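Local coordinates for protein phenol hydroxylase component phL (Pseudomonas stutzeri, PDB 3U52) that probably serves as the beta subunit of a bacterial multicomponent phenol hydroxylase, the oxygenase that adds a hydroxyl group to phenol, at residues A95-F99 against Y166-I170; E130-N134 against G157-I163; F212-V217 against W285-W289; R279-Q283 against F324-S328. All coordinates share one frame; numbering follows the deposited sequence.

Interaction 1. Residues A95-F99 against Y166-I170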
loop_
_atom_site.group_PDB
_atom_site.type_symbol
_atom_site.label_atom_id
_atom_site.label_comp_id
_atom_site.label_asym_id
_atom_site.label_seq_id
_atom_site.Cartn_x
_atom_site.Cartn_y
_atom_site.Cartn_z
ATOM N N ALA D 95 12.822 11.834 17.540
ATOM C CA ALA D 95 13.771 11.542 18.613
ATOM C C ALA D 95 15.121 11.186 18.038
ATOM O O ALA D 95 16.118 11.612 18.565
ATOM C CB ALA D 95 13.234 10.431 19.525
ATOM N N GLU D 96 15.167 10.441 16.939
ATOM C CA GLU D 96 16.436 10.032 16.305
ATOM C C GLU D 96 17.206 11.227 15.756
ATOM O O GLU D 96 18.413 11.287 15.823
ATOM C CB GLU D 96 16.233 9.053 15.145
ATOM C CG GLU D 96 15.863 7.639 15.602
ATOM C CD GLU D 96 16.770 7.086 16.706
ATOM O OE1 GLU D 96 18.011 7.085 16.530
ATOM O OE2 GLU D 96 16.220 6.630 17.731
ATOM N N THR D 97 16.457 12.166 15.207
ATOM C CA THR D 97 17.026 13.398 14.666
ATOM C C THR D 97 17.568 14.307 15.784
ATOM O O THR D 97 18.615 14.901 15.618
ATOM C CB THR D 97 15.943 14.077 13.800
ATOM O OG1 THR D 97 16.001 13.432 12.517
ATOM C CG2 THR D 97 16.203 15.514 13.628
ATOM N N SER D 98 16.873 14.362 16.925
ATOM C CA SER D 98 17.375 15.136 18.092
ATOM C C SER D 98 18.640 14.538 18.683
ATOM O O SER D 98 19.537 15.262 19.047
ATOM C CB SER D 98 16.303 15.288 19.143
ATOM O OG SER D 98 15.237 15.992 18.562
ATOM N N PHE D 99 18.699 13.204 18.776
ATOM C CA PHE D 99 19.939 12.493 19.160
ATOM C C PHE D 99 21.117 12.745 18.220
ATOM O O PHE D 99 22.232 12.980 18.674
ATOM C CB PHE D 99 19.681 10.960 19.378
ATOM C CG PHE D 99 19.224 10.637 20.759
ATOM C CD1 PHE D 99 17.900 10.816 21.126
ATOM C CD2 PHE D 99 20.153 10.241 21.724
ATOM C CE1 PHE D 99 17.475 10.575 22.430
ATOM C CE2 PHE D 99 19.747 10.012 23.041
ATOM C CZ PHE D 99 18.415 10.174 23.399
ATOM N N TYR D 166 16.609 5.091 25.057
ATOM C CA TYR D 166 16.952 6.525 24.971
ATOM C C TYR D 166 17.808 7.057 26.137
ATOM O O TYR D 166 18.786 7.774 25.894
ATOM C CB TYR D 166 15.690 7.375 24.856
ATOM C CG TYR D 166 15.105 7.282 23.470
ATOM C CD1 TYR D 166 13.735 7.171 23.271
ATOM C CD2 TYR D 166 15.933 7.327 22.357
ATOM C CE1 TYR D 166 13.199 7.075 21.970
ATOM C CE2 TYR D 166 15.415 7.232 21.050
ATOM C CZ TYR D 166 14.061 7.100 20.871
ATOM O OH TYR D 166 13.550 7.023 19.595
ATOM N N LEU D 167 17.436 6.714 27.376
ATOM C CA LEU D 167 18.188 7.163 28.577
ATOM C C LEU D 167 19.608 6.576 28.547
ATOM O O LEU D 167 20.590 7.284 28.790
ATOM C CB LEU D 167 17.435 6.799 29.877
ATOM C CG LEU D 167 16.142 7.524 30.263
ATOM C CD1 LEU D 167 15.353 6.724 31.323
ATOM C CD2 LEU D 167 16.394 8.964 30.715
ATOM N N SER D 168 19.723 5.292 28.224
ATOM C CA SER D 168 21.010 4.675 27.914
ATOM C C SER D 168 21.879 5.441 26.908
ATOM O O SER D 168 23.104 5.604 27.089
ATOM C CB SER D 168 20.791 3.273 27.395
ATOM O OG SER D 168 20.112 2.522 28.371
ATOM N N ARG D 169 21.263 5.877 25.808
ATOM C CA ARG D 169 22.005 6.556 24.766
ATOM C C ARG D 169 22.528 7.919 25.172
ATOM O O ARG D 169 23.546 8.377 24.670
ATOM C CB ARG D 169 21.126 6.706 23.532
ATOM C CG ARG D 169 21.055 5.401 22.747
ATOM C CD ARG D 169 21.033 5.795 21.314
ATOM N NE ARG D 169 19.729 5.544 20.810
ATOM C CZ ARG D 169 19.165 6.138 19.770
ATOM N NH1 ARG D 169 19.750 7.138 19.100
ATOM N NH2 ARG D 169 17.961 5.719 19.447
ATOM N N ILE D 170 21.829 8.578 26.064
ATOM C CA ILE D 170 22.349 9.820 26.629
ATOM C C ILE D 170 23.703 9.533 27.285
ATOM O O ILE D 170 24.677 10.268 27.086
ATOM C CB ILE D 170 21.379 10.372 27.680
ATOM C CG1 ILE D 170 20.099 10.881 26.986
ATOM C CG2 ILE D 170 22.077 11.428 28.528
ATOM C CD1 ILE D 170 19.105 11.494 27.919
#
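Glu96 and Arg169 join helix 81-105 to helix 147-175 by a salt bridge. The helices belong to the all-helical, ferritin-like fold expected of this hydroxylase family and run almost parallel here, the short axes inclined by 7°. Those axes lie 12.1 Å apart, a gap suited to long and aromatic side chains. Arg169 meets the carboxylate end-on, the two side chains crossing at about a right angle. Its NH2 donates at 2.6 Å to the syn lone pair of Glu96 OE2, which lies in the guanidinium plane, while NH1 reaches Glu96 OE1 at 3.1 Å with more tilt. A bend at chi2 (-49°) turns the Glu96 carboxylate to Arg169. From the anti side of the carboxylate, Tyr166 OH gives Glu96 OE2 a longer bond of 3.3 Å, which makes this oxygen a double acceptor. With an alanine in place of Glu96, the Arg169 guanidinium would probably lose its two-point partner on helix 81-105, and the Tyr166 hydroxyl would be free to turn. Phe99 suits its place by offering Arg169 a face: the guanidinium CZ stands 4.9 Å from the Phe99 ring centroid in a cation-pi contact. An acidic side chain of another protein's chain also lies close to this charged pair. The Phe99 and Tyr166 rings are inclined by only 22° but slid until they barely overlap, and Phe99 CE1 touches Tyr166 CD2 at 3.6 Å.

Interaction 2. Residues E130-N134 against G157-I163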
loop_
_atom_site.group_PDB
_atom_site.type_symbol
_atom_site.label_atom_id
_atom_site.label_comp_id
_atom_site.label_asym_id
_atom_site.label_seq_id
_atom_site.Cartn_x
_atom_site.Cartn_y
_atom_site.Cartn_z
ATOM N N GLU D 130 12.709 1.909 34.268
ATOM C CA GLU D 130 12.039 1.547 32.991
ATOM C C GLU D 130 12.069 0.030 32.788
ATOM O O GLU D 130 11.075 -0.593 32.335
ATOM C CB GLU D 130 12.741 2.280 31.823
ATOM C CG GLU D 130 12.490 3.796 31.843
ATOM C CD GLU D 130 10.999 4.179 31.943
ATOM O OE1 GLU D 130 10.202 3.622 31.157
ATOM O OE2 GLU D 130 10.582 5.014 32.810
ATOM N N LEU D 131 13.214 -0.573 33.101
ATOM C CA LEU D 131 13.365 -2.009 32.940
ATOM C C LEU D 131 12.357 -2.696 33.837
ATOM O O LEU D 131 11.596 -3.524 33.359
ATOM C CB LEU D 131 14.773 -2.498 33.278
ATOM C CG LEU D 131 14.814 -4.004 32.921
ATOM C CD1 LEU D 131 14.638 -4.234 31.429
ATOM C CD2 LEU D 131 16.088 -4.566 33.300
ATOM N N GLY D 132 12.332 -2.345 35.130
ATOM C CA GLY D 132 11.283 -2.844 36.048
ATOM C C GLY D 132 9.885 -2.723 35.458
ATOM O O GLY D 132 9.101 -3.689 35.517
ATOM N N ALA D 133 9.561 -1.546 34.891
ATOM C CA ALA D 133 8.226 -1.281 34.298
ATOM C C ALA D 133 7.978 -2.103 33.028
ATOM O O ALA D 133 6.872 -2.573 32.809
ATOM C CB ALA D 133 8.043 0.203 33.983
ATOM N N ASN D 134 8.998 -2.270 32.191
ATOM C CA ASN D 134 8.912 -3.259 31.109
ATOM C C ASN D 134 8.535 -4.649 31.659
ATOM O O ASN D 134 7.605 -5.282 31.163
ATOM C CB ASN D 134 10.228 -3.299 30.300
ATOM C CG ASN D 134 10.355 -4.508 29.414
ATOM O OD1 ASN D 134 11.071 -5.452 29.753
ATOM N ND2 ASN D 134 9.684 -4.488 28.247
ATOM N N GLY D 157 4.727 -1.751 27.895
ATOM C CA GLY D 157 5.995 -2.406 28.287
ATOM C C GLY D 157 7.076 -2.251 27.230
ATOM O O GLY D 157 8.255 -2.054 27.550
ATOM N N MET D 158 6.691 -2.342 25.960
ATOM C CA MET D 158 7.638 -2.095 24.883
ATOM C C MET D 158 8.077 -0.614 24.818
ATOM O O MET D 158 9.248 -0.344 24.613
ATOM C CB MET D 158 7.103 -2.632 23.537
ATOM C CG MET D 158 6.942 -4.200 23.484
ATOM S SD MET D 158 8.207 -5.152 24.426
ATOM C CE MET D 158 7.302 -5.665 25.948
ATOM N N ASP D 159 7.164 0.318 25.065
ATOM C CA ASP D 159 7.503 1.753 25.205
ATOM C C ASP D 159 8.527 1.962 26.330
ATOM O O ASP D 159 9.444 2.740 26.181
ATOM C CB ASP D 159 6.262 2.530 25.599
ATOM C CG ASP D 159 5.204 2.584 24.492
ATOM O OD1 ASP D 159 5.547 2.335 23.319
ATOM O OD2 ASP D 159 4.021 2.865 24.812
ATOM N N ARG D 160 8.360 1.253 27.455
ATOM C CA ARG D 160 9.282 1.421 28.611
ATOM C C ARG D 160 10.680 0.971 28.252
ATOM O O ARG D 160 11.644 1.609 28.658
ATOM C CB ARG D 160 8.805 0.693 29.907
ATOM C CG ARG D 160 7.375 0.904 30.316
ATOM C CD ARG D 160 6.966 2.395 30.363
ATOM N NE ARG D 160 7.538 3.118 31.495
ATOM C CZ ARG D 160 6.952 3.275 32.682
ATOM N NH1 ARG D 160 5.729 2.788 32.914
ATOM N NH2 ARG D 160 7.597 3.936 33.638
ATOM N N LEU D 161 10.798 -0.116 27.505
ATOM C CA LEU D 161 12.087 -0.567 27.009
ATOM C C LEU D 161 12.704 0.470 26.050
ATOM O O LEU D 161 13.871 0.771 26.174
ATOM C CB LEU D 161 11.934 -1.884 26.278
ATOM C CG LEU D 161 13.193 -2.381 25.593
ATOM C CD1 LEU D 161 14.258 -2.699 26.700
ATOM C CD2 LEU D 161 12.907 -3.582 24.659
ATOM N N GLY D 162 11.910 0.990 25.112
ATOM C CA GLY D 162 12.314 2.120 24.242
ATOM C C GLY D 162 12.775 3.335 25.033
ATOM O O GLY D 162 13.816 3.888 24.750
ATOM N N ILE D 163 12.020 3.739 26.050
ATOM C CA ILE D 163 12.449 4.865 26.900
ATOM C C ILE D 163 13.792 4.598 27.630
ATOM O O ILE D 163 14.681 5.450 27.676
ATOM C CB ILE D 163 11.339 5.275 27.878
ATOM C CG1 ILE D 163 10.208 5.947 27.096
ATOM C CG2 ILE D 163 11.870 6.244 28.949
ATOM C CD1 ILE D 163 8.940 5.936 27.826
#
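Glu130 and Arg160 pair across an antiparallel helical hairpin, helix 126-143 followed by helix 147-175, whose short axes approach to 7.9 Å. Arg160 grips the carboxylate side-on: NE donates to Glu130 OE1 at 2.7 Å, and NH2 to Glu130 OE2 at 3.3 Å. Both oxygens lie in the guanidinium plane and are met on their syn sides, although the two flat groups are turned 38° apart. The remaining demands are met from outside, since Arg160 NH1 forms a salt bridge with Asp223 and Glu130 OE2 is also bonded to Tyr227 OH, a tyrosine of the xenon pocket. A leucine in place of Arg160 would probably leave the buried Glu130 carboxylate, and that of Asp223, without the positive charge they share. Ala133 is small enough for its CB to rest 3.5 Å from Arg160 CZ, over one guanidinium face. Gly157 similarly lets the backbones come close, its CA 4.1 Å from Asn134 CA. Asn134 ND2 is hydrogen-bonded to a polar side chain of another protein's chain and also donates, nearly straight at 172°, to Gly157 O at 2.9 Å. It comes from above the carbonyl plane, on the face opposite Leu161 N, the helical donor to the same oxygen.

Interaction 3. Residues F212-V217 against W285-W289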
loop_
_atom_site.group_PDB
_atom_site.type_symbol
_atom_site.label_atom_id
_atom_site.label_comp_id
_atom_site.label_asym_id
_atom_site.label_seq_id
_atom_site.Cartn_x
_atom_site.Cartn_y
_atom_site.Cartn_z
ATOM N N PHE D 212 -3.739 -6.541 38.623
ATOM C CA PHE D 212 -4.308 -5.199 38.714
ATOM C C PHE D 212 -3.648 -4.340 39.797
ATOM O O PHE D 212 -3.353 -3.164 39.559
ATOM C CB PHE D 212 -5.834 -5.148 38.820
ATOM C CG PHE D 212 -6.385 -3.836 38.323
ATOM C CD1 PHE D 212 -6.774 -3.707 36.994
ATOM C CD2 PHE D 212 -6.414 -2.692 39.161
ATOM C CE1 PHE D 212 -7.255 -2.467 36.492
ATOM C CE2 PHE D 212 -6.871 -1.449 38.684
ATOM C CZ PHE D 212 -7.322 -1.339 37.339
ATOM N N GLU D 213 -3.351 -4.954 40.947
ATOM C CA GLU D 213 -2.520 -4.283 41.953
ATOM C C GLU D 213 -1.244 -3.786 41.262
ATOM O O GLU D 213 -0.864 -2.628 41.408
ATOM C CB GLU D 213 -2.168 -5.221 43.125
ATOM C CG GLU D 213 -1.429 -4.501 44.271
ATOM C CD GLU D 213 -0.960 -5.427 45.388
ATOM O OE1 GLU D 213 -0.219 -4.912 46.270
ATOM O OE2 GLU D 213 -1.334 -6.626 45.410
ATOM N N LEU D 214 -0.607 -4.667 40.480
ATOM C CA LEU D 214 0.609 -4.309 39.760
ATOM C C LEU D 214 0.435 -3.158 38.759
ATOM O O LEU D 214 1.265 -2.239 38.741
ATOM C CB LEU D 214 1.217 -5.531 39.053
ATOM C CG LEU D 214 2.657 -5.388 38.580
ATOM C CD1 LEU D 214 3.628 -4.863 39.610
ATOM C CD2 LEU D 214 3.107 -6.715 38.018
ATOM N N THR D 215 -0.615 -3.193 37.928
ATOM C CA THR D 215 -0.791 -2.080 36.968
ATOM C C THR D 215 -1.014 -0.728 37.677
ATOM O O THR D 215 -0.467 0.311 37.262
ATOM C CB THR D 215 -1.867 -2.373 35.873
ATOM O OG1 THR D 215 -1.674 -1.454 34.799
ATOM C CG2 THR D 215 -3.269 -2.165 36.361
ATOM N N LEU D 216 -1.821 -0.752 38.734
ATOM C CA LEU D 216 -2.084 0.402 39.586
ATOM C C LEU D 216 -0.796 0.989 40.142
ATOM O O LEU D 216 -0.576 2.184 40.061
ATOM C CB LEU D 216 -3.001 -0.011 40.758
ATOM C CG LEU D 216 -3.232 0.999 41.912
ATOM C CD1 LEU D 216 -3.960 2.217 41.409
ATOM C CD2 LEU D 216 -4.070 0.349 42.956
ATOM N N VAL D 217 0.042 0.153 40.739
ATOM C CA VAL D 217 1.268 0.628 41.399
ATOM C C VAL D 217 2.254 1.167 40.382
ATOM O O VAL D 217 2.796 2.286 40.544
ATOM C CB VAL D 217 1.944 -0.512 42.196
ATOM C CG1 VAL D 217 3.259 -0.026 42.799
ATOM C CG2 VAL D 217 0.980 -1.018 43.284
ATOM N N TRP D 285 -4.958 -0.646 48.234
ATOM C CA TRP D 285 -3.668 -0.718 47.519
ATOM C C TRP D 285 -3.017 0.650 47.446
ATOM O O TRP D 285 -1.832 0.738 47.694
ATOM C CB TRP D 285 -3.781 -1.360 46.130
ATOM C CG TRP D 285 -4.128 -2.800 46.144
ATOM C CD1 TRP D 285 -3.830 -3.727 47.107
ATOM C CD2 TRP D 285 -4.846 -3.495 45.126
ATOM N NE1 TRP D 285 -4.327 -4.970 46.745
ATOM C CE2 TRP D 285 -4.954 -4.851 45.532
ATOM C CE3 TRP D 285 -5.419 -3.100 43.895
ATOM C CZ2 TRP D 285 -5.621 -5.816 44.756
ATOM C CZ3 TRP D 285 -6.062 -4.063 43.121
ATOM C CH2 TRP D 285 -6.178 -5.400 43.566
ATOM N N ILE D 286 -3.782 1.717 47.170
ATOM C CA ILE D 286 -3.191 3.085 47.205
ATOM C C ILE D 286 -2.589 3.440 48.596
ATOM O O ILE D 286 -1.516 4.022 48.704
ATOM C CB ILE D 286 -4.255 4.150 46.792
ATOM C CG1 ILE D 286 -4.696 3.952 45.337
ATOM C CG2 ILE D 286 -3.766 5.575 47.029
ATOM C CD1 ILE D 286 -6.038 4.559 45.040
ATOM N N ASP D 287 -3.313 3.106 49.671
ATOM C CA ASP D 287 -2.831 3.373 51.041
ATOM C C ASP D 287 -1.519 2.669 51.329
ATOM O O ASP D 287 -0.639 3.234 51.967
ATOM C CB ASP D 287 -3.836 2.907 52.109
ATOM C CG ASP D 287 -5.131 3.707 52.136
ATOM O OD1 ASP D 287 -5.216 4.862 51.637
ATOM O OD2 ASP D 287 -6.089 3.147 52.689
ATOM N N HIS D 288 -1.405 1.422 50.889
ATOM C CA HIS D 288 -0.136 0.679 51.023
ATOM C C HIS D 288 1.016 1.220 50.134
ATOM O O HIS D 288 2.175 1.395 50.581
ATOM C CB HIS D 288 -0.367 -0.808 50.786
ATOM C CG HIS D 288 0.834 -1.642 51.094
ATOM N ND1 HIS D 288 1.358 -1.749 52.365
ATOM C CD2 HIS D 288 1.637 -2.387 50.296
ATOM C CE1 HIS D 288 2.426 -2.529 52.341
ATOM N NE2 HIS D 288 2.619 -2.933 51.097
ATOM N N TRP D 289 0.707 1.498 48.863
ATOM C CA TRP D 289 1.781 1.759 47.899
ATOM C C TRP D 289 2.081 3.195 47.590
ATOM O O TRP D 289 3.224 3.518 47.292
ATOM C CB TRP D 289 1.466 1.039 46.580
ATOM C CG TRP D 289 1.539 -0.444 46.638
ATOM C CD1 TRP D 289 0.496 -1.318 46.704
ATOM C CD2 TRP D 289 2.712 -1.231 46.558
ATOM N NE1 TRP D 289 0.954 -2.609 46.673
ATOM C CE2 TRP D 289 2.315 -2.575 46.569
ATOM C CE3 TRP D 289 4.073 -0.931 46.437
ATOM C CZ2 TRP D 289 3.233 -3.618 46.496
ATOM C CZ3 TRP D 289 4.970 -1.953 46.366
ATOM C CH2 TRP D 289 4.554 -3.286 46.398
#
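Glu213 faces Trp285 and Val217 faces Trp289 where helix 211-240 crosses helix 276-302 at -56°, the short axes 10.6 Å apart at closest approach. Two tryptophans, one helical turn apart, fill that wide separation with flat surfaces. Glu213 uses both of its natures. Its aliphatic part lies over one face of Trp285, with CG 3.6 Å from the centroid of the five-membered ring and almost on the ring normal, a CH-pi contact. Beyond it the carboxylate stays stacked on the same indole, the planes only 6° apart. The chain is fully extended, CG anti to the backbone N (chi1 -174°), and this reach carries the acid on to Trp289. There OE1 of Glu213 accepts from NE1 of Trp289 at 2.6 Å, through its anti lone pair and in the indole plane, so the buried N-H is satisfied and the ring's rotation is pinned. Val217 adds a second CH-pi contact: one methyl of the branched side chain, CG2, sits over the face of Trp289, 3.4 Å from Trp289 CG, while His288 of the same helix lies against the opposite face. At the edge of Trp285, Leu216 CD2 packs at 3.6 Å on Trp285 CB; nearby the Phe212 ring turns its edge to Trp285 CZ3. Leu201 of helix 196-205 also packs on Trp289. Contact residues spaced four apart on both helices, together with this inclination, are consistent with the i, i+4 ridges-into-grooves class, a common way for helices to cross in all-helical proteins.

Interaction 4. Residues R279-Q283 against F324-S328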
loop_
_atom_site.group_PDB
_atom_site.type_symbol
_atom_site.label_atom_id
_atom_site.label_comp_id
_atom_site.label_asym_id
_atom_site.label_seq_id
_atom_site.Cartn_x
_atom_site.Cartn_y
_atom_site.Cartn_z
ATOM N N ARG D 279 -13.543 -0.368 44.274
ATOM C CA ARG D 279 -13.081 0.881 44.874
ATOM C C ARG D 279 -12.461 0.728 46.283
ATOM O O ARG D 279 -11.371 1.251 46.556
ATOM C CB ARG D 279 -14.271 1.822 44.900
ATOM C CG ARG D 279 -13.955 3.224 44.533
ATOM C CD ARG D 279 -15.094 3.850 43.735
ATOM N NE ARG D 279 -16.340 3.980 44.485
ATOM C CZ ARG D 279 -17.532 3.525 44.075
ATOM N NH1 ARG D 279 -17.687 2.908 42.901
ATOM N NH2 ARG D 279 -18.593 3.719 44.847
ATOM N N GLU D 280 -13.147 0.005 47.174
ATOM C CA GLU D 280 -12.562 -0.389 48.481
ATOM C C GLU D 280 -11.170 -1.026 48.334
ATOM O O GLU D 280 -10.226 -0.643 49.017
ATOM C CB GLU D 280 -13.466 -1.400 49.236
ATOM C CG GLU D 280 -14.752 -0.835 49.929
ATOM C CD GLU D 280 -15.823 -1.937 50.188
ATOM O OE1 GLU D 280 -15.457 -3.105 50.503
ATOM O OE2 GLU D 280 -17.041 -1.639 50.055
ATOM N N LEU D 281 -11.080 -2.030 47.453
ATOM C CA LEU D 281 -9.837 -2.739 47.175
ATOM C C LEU D 281 -8.757 -1.786 46.638
ATOM O O LEU D 281 -7.611 -1.807 47.086
ATOM C CB LEU D 281 -10.104 -3.846 46.164
ATOM C CG LEU D 281 -9.537 -5.251 46.366
ATOM C CD1 LEU D 281 -9.470 -5.958 45.007
ATOM C CD2 LEU D 281 -8.179 -5.272 47.082
ATOM N N LEU D 282 -9.131 -0.938 45.686
ATOM C CA LEU D 282 -8.197 0.020 45.117
ATOM C C LEU D 282 -7.682 0.971 46.187
ATOM O O LEU D 282 -6.493 1.278 46.232
ATOM C CB LEU D 282 -8.852 0.804 43.956
ATOM C CG LEU D 282 -9.247 0.068 42.657
ATOM C CD1 LEU D 282 -9.882 1.027 41.668
ATOM C CD2 LEU D 282 -8.043 -0.566 42.015
ATOM N N GLN D 283 -8.574 1.444 47.068
ATOM C CA GLN D 283 -8.126 2.358 48.126
ATOM C C GLN D 283 -7.070 1.697 49.054
ATOM O O GLN D 283 -6.119 2.322 49.517
ATOM C CB GLN D 283 -9.324 2.844 48.954
ATOM C CG GLN D 283 -8.935 3.944 49.906
ATOM C CD GLN D 283 -8.480 5.184 49.186
ATOM O OE1 GLN D 283 -9.250 5.795 48.432
ATOM N NE2 GLN D 283 -7.227 5.571 49.403
ATOM N N PHE D 324 -11.617 9.363 40.316
ATOM C CA PHE D 324 -12.082 7.975 40.382
ATOM C C PHE D 324 -12.787 7.660 41.688
ATOM O O PHE D 324 -13.114 6.496 41.935
ATOM C CB PHE D 324 -10.942 6.970 40.200
ATOM C CG PHE D 324 -9.960 7.334 39.128
ATOM C CD1 PHE D 324 -8.600 7.291 39.393
ATOM C CD2 PHE D 324 -10.386 7.729 37.866
ATOM C CE1 PHE D 324 -7.683 7.642 38.427
ATOM C CE2 PHE D 324 -9.474 8.072 36.889
ATOM C CZ PHE D 324 -8.125 8.024 37.170
ATOM N N GLU D 325 -13.013 8.691 42.505
ATOM C CA GLU D 325 -13.622 8.559 43.823
ATOM C C GLU D 325 -12.630 7.826 44.713
ATOM O O GLU D 325 -13.006 6.870 45.401
ATOM C CB GLU D 325 -14.970 7.773 43.776
ATOM C CG GLU D 325 -16.132 8.399 42.957
ATOM C CD GLU D 325 -17.106 7.324 42.364
ATOM O OE1 GLU D 325 -18.261 7.215 42.861
ATOM O OE2 GLU D 325 -16.711 6.584 41.411
ATOM N N LEU D 326 -11.365 8.233 44.663
ATOM C CA LEU D 326 -10.322 7.585 45.450
ATOM C C LEU D 326 -9.443 8.631 46.097
ATOM O O LEU D 326 -9.357 9.753 45.619
ATOM C CB LEU D 326 -9.463 6.638 44.592
ATOM C CG LEU D 326 -10.103 5.402 43.961
ATOM C CD1 LEU D 326 -9.233 4.857 42.832
ATOM C CD2 LEU D 326 -10.359 4.340 45.004
ATOM N N GLN D 327 -8.761 8.247 47.167
ATOM C CA GLN D 327 -8.047 9.205 47.997
ATOM C C GLN D 327 -6.554 8.940 48.051
ATOM O O GLN D 327 -6.118 7.792 48.101
ATOM C CB GLN D 327 -8.602 9.162 49.423
ATOM C CG GLN D 327 -8.382 10.439 50.215
ATOM C CD GLN D 327 -9.648 11.298 50.335
ATOM O OE1 GLN D 327 -10.022 12.029 49.403
ATOM N NE2 GLN D 327 -10.296 11.228 51.507
ATOM N N SER D 328 -5.790 10.022 48.028
ATOM C CA SER D 328 -4.381 9.996 48.388
ATOM C C SER D 328 -4.040 11.279 49.160
ATOM O O SER D 328 -4.691 12.326 49.003
ATOM C CB SER D 328 -3.464 9.780 47.171
ATOM O OG SER D 328 -3.132 10.982 46.486
#
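Glu325 is the C-prime residue of the Schellman motif that ends helix 307-322, and the chain leaving this motif lies along helix 276-302. The positive phi of Glu325 (69°) turns the chain out of the helix, and Leu326 and Gln327 then follow extended. Gln283 reads that backbone with its amide. OE1 of Gln283 accepts from Gln327 N at 2.8 Å, in the carbonyl plane and on a lone pair, while NE2 of Gln283 donates to Gln327 O, also at 2.8 Å and nearly straight. A glutamine suits the place because one flat group carries both an acceptor and a donor; a bend at chi2 (64°) turns it to the extended loop. The same NE2 also bonds Asp287 OD1, one turn further along the helix. Leu326 supplies the apolar part, with its CD2 3.6 Å from Arg279 O and 4.0 Å from Leu282 CB. Arg279 bends so that the carboxylate of Glu325 stacks over one face of its guanidinium, with NH2 of Arg279 4.0 Å from Glu325 OE1 and no N-H aimed at it; NH1 bonds Ala272 O instead. Charge attraction between Arg279 and Glu325 is therefore probably diffuse, and across this contact the directional hold comes from the two bonds from the Gln283 amide to the backbone of Gln327, which do not depend on the side chain at Gln327.

How the interactions relate
Interactions 1 and 2 share helix 147-175 and lie 15 Å apart between centres; along the chain, interaction 2 is nested inside the loop closed by interaction 1, and Leu167 packs on Glu130 between them. Interactions 3 and 4 come later, share helix 276-302, and sit 10 Å apart with alternating segments; Phe212 against Leu282 and Ile286 against Leu326 join them directly. Interaction 2 is nearest the centre of the chain, while interactions 1 and 4, 38 Å apart, lie on opposite sides of it. Together they tie helices that are neighbours in space, some far apart in sequence, from one flank of the bundle to the other. Interactions 1 and 2 also adjoin another protein's chain, whereas 3 and 4 hold the C-terminal part within this chain.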